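Local coordinates for 2-dehydropantoate 2-reductase (Porphyromonas gingivalis, PDB 2QYT), which probably catalyses the NADPH-dependent reduction of ketopantoate to pantoate, the second of two steps from 3-methyl-2-oxobutanoate to (R)-pantoate in pantothenate biosynthesis, at residues L233-E239 with V299-Y304. Sequence-based numbering, arbitrary orientation.
Sequences LLEEVAE and VDLPMY
The buried carboxylate of Glu236 takes two backbone N-H groups from the first turn of helix 302-309. Its OE1 accepts from Tyr304 N at 2.8 Å, with an N-H...O angle of 159°. Its OE2 accepts from Met303 N, also at 2.8 Å. Both oxygens use their syn lone pairs, and the two bonds together fix the rotation of the carboxylate. The Glu236 chain is extended beyond CG (chi2 177°), which carries the carboxylate past Leu301 CB to the helix start. Leu301 holds the N-cap position, while Glu236 of helix 227-244 accepts the amides of Met303 and Tyr304. A nearby helix N-terminus would probably favour the charged carboxylate. The contact thus joins helices 227-244 and 302-309 within the all-helical C-terminal domain of the ketopantoate reductase family. The Glu236 and Tyr304 side chains slide past each other in opposite directions, with carboxylate and ring planes 42° apart. Glu236 OE1 sits at the ring edge, in plane, 3.1 Å from Tyr304 CD1. Leu233 CD1 lies over one face of the Tyr304 ring in a CH-pi contact, 4.3 Å from its centroid. Tyr304 OH is hydrogen-bonded to Ser206 on helix 194-215. Farther along, Val299 CG1 packs against Glu239 CD at 3.5 Å.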
loop_
_atom_site.group_PDB
_atom_site.type_symbol
_atom_site.label_atom_id
_atom_site.label_comp_id
_atom_site.label_asym_id
_atom_site.label_seq_id
_atom_site.Cartn_x
_atom_site.Cartn_y
_atom_site.Cartn_z
ATOM N N LEU A 233 9.188 3.916 21.580
ATOM C CA LEU A 233 8.435 4.182 20.346
ATOM C C LEU A 233 7.347 3.112 20.113
ATOM O O LEU A 233 6.204 3.422 19.741
ATOM C CB LEU A 233 9.398 4.244 19.144
ATOM C CG LEU A 233 9.751 5.558 18.435
ATOM C CD1 LEU A 233 9.804 6.800 19.326
ATOM C CD2 LEU A 233 11.019 5.425 17.634
ATOM N N LEU A 234 7.715 1.860 20.345
ATOM C CA LEU A 234 6.805 0.738 20.196
ATOM C C LEU A 234 5.595 0.865 21.137
ATOM O O LEU A 234 4.446 0.697 20.717
ATOM C CB LEU A 234 7.567 -0.567 20.418
ATOM C CG LEU A 234 7.975 -1.515 19.259
ATOM C CD1 LEU A 234 7.710 -1.025 17.839
ATOM C CD2 LEU A 234 9.430 -2.026 19.401
ATOM N N GLU A 235 5.863 1.215 22.389
ATOM C CA GLU A 235 4.832 1.360 23.425
ATOM C C GLU A 235 3.927 2.553 23.144
ATOM O O GLU A 235 2.718 2.493 23.401
ATOM C CB GLU A 235 5.456 1.513 24.815
ATOM C CG GLU A 235 6.032 0.229 25.422
ATOM C CD GLU A 235 6.555 0.434 26.848
ATOM O OE1 GLU A 235 6.784 -0.593 27.542
ATOM O OE2 GLU A 235 6.747 1.607 27.283
ATOM N N GLU A 236 4.521 3.622 22.614
ATOM C CA GLU A 236 3.808 4.851 22.310
ATOM C C GLU A 236 2.786 4.683 21.164
ATOM O O GLU A 236 1.594 4.975 21.350
ATOM C CB GLU A 236 4.797 5.982 22.017
ATOM C CG GLU A 236 5.240 6.723 23.261
ATOM C CD GLU A 236 6.277 7.793 22.989
ATOM O OE1 GLU A 236 6.461 8.166 21.806
ATOM O OE2 GLU A 236 6.913 8.260 23.972
ATOM N N VAL A 237 3.266 4.217 20.007
ATOM C CA VAL A 237 2.424 3.914 18.855
ATOM C C VAL A 237 1.346 2.894 19.238
ATOM O O VAL A 237 0.198 3.007 18.797
ATOM C CB VAL A 237 3.271 3.473 17.574
ATOM C CG1 VAL A 237 3.705 2.003 17.617
ATOM C CG2 VAL A 237 2.503 3.794 16.252
ATOM N N ALA A 238 1.710 1.924 20.077
ATOM C CA ALA A 238 0.774 0.889 20.526
ATOM C C ALA A 238 -0.293 1.469 21.437
ATOM O O ALA A 238 -1.478 1.146 21.273
ATOM C CB ALA A 238 1.488 -0.256 21.204
ATOM N N GLU A 239 0.126 2.338 22.364
ATOM C CA GLU A 239 -0.787 3.097 23.227
ATOM C C GLU A 239 -1.737 3.974 22.406
ATOM O O GLU A 239 -2.931 4.033 22.710
ATOM C CB GLU A 239 -0.001 3.965 24.223
ATOM C CG GLU A 239 -0.827 4.547 25.375
ATOM C CD GLU A 239 -0.005 5.410 26.331
ATOM O OE1 GLU A 239 1.215 5.619 26.092
ATOM O OE2 GLU A 239 -0.592 5.887 27.330
ATOM N N VAL A 299 -3.304 11.576 24.630
ATOM C CA VAL A 299 -2.237 10.645 25.024
ATOM C C VAL A 299 -0.843 11.293 24.914
ATOM O O VAL A 299 -0.438 11.776 23.845
ATOM C CB VAL A 299 -2.251 9.333 24.168
ATOM C CG1 VAL A 299 -1.321 8.305 24.766
ATOM C CG2 VAL A 299 -3.653 8.743 24.065
ATOM N N ASP A 300 -0.106 11.298 26.021
ATOM C CA ASP A 300 1.263 11.809 25.988
ATOM C C ASP A 300 2.207 10.802 25.332
ATOM O O ASP A 300 2.257 9.633 25.721
ATOM C CB ASP A 300 1.754 12.194 27.391
ATOM C CG ASP A 300 2.895 13.214 27.356
ATOM O OD1 ASP A 300 3.464 13.530 28.451
ATOM O OD2 ASP A 300 3.225 13.708 26.239
ATOM N N LEU A 301 2.925 11.259 24.310
ATOM C CA LEU A 301 3.929 10.438 23.634
ATOM C C LEU A 301 5.212 11.239 23.541
ATOM O O LEU A 301 5.486 11.832 22.494
ATOM C CB LEU A 301 3.492 10.016 22.225
ATOM C CG LEU A 301 2.094 9.474 21.922
ATOM C CD1 LEU A 301 2.004 9.186 20.433
ATOM C CD2 LEU A 301 1.760 8.223 22.717
ATOM N N PRO A 302 5.995 11.270 24.642
ATOM C CA PRO A 302 7.213 12.081 24.703
ATOM C C PRO A 302 8.300 11.724 23.680
ATOM O O PRO A 302 8.885 12.629 23.095
ATOM C CB PRO A 302 7.712 11.877 26.144
ATOM C CG PRO A 302 7.056 10.632 26.619
ATOM C CD PRO A 302 5.740 10.560 25.912
HETATM N N MSE A 303 8.562 10.437 23.471
HETATM C CA MSE A 303 9.609 9.996 22.535
HETATM C C MSE A 303 9.325 10.384 21.081
HETATM O O MSE A 303 10.214 10.894 20.388
HETATM C CB MSE A 303 9.817 8.483 22.625
HETATM C CG MSE A 303 11.140 7.964 22.013
HETATM SE SE MSE A 303 12.791 8.642 22.882
HETATM C CE MSE A 303 12.441 8.186 24.753
ATOM N N TYR A 304 8.100 10.117 20.621
ATOM C CA TYR A 304 7.666 10.567 19.304
ATOM C C TYR A 304 7.756 12.085 19.167
ATOM O O TYR A 304 8.214 12.581 18.142
ATOM C CB TYR A 304 6.246 10.097 19.014
ATOM C CG TYR A 304 6.179 8.852 18.176
ATOM C CD1 TYR A 304 6.080 7.595 18.768
ATOM C CD2 TYR A 304 6.206 8.929 16.779
ATOM C CE1 TYR A 304 6.022 6.439 17.999
ATOM C CE2 TYR A 304 6.141 7.771 15.990
ATOM C CZ TYR A 304 6.048 6.537 16.608
ATOM O OH TYR A 304 5.975 5.407 15.837
#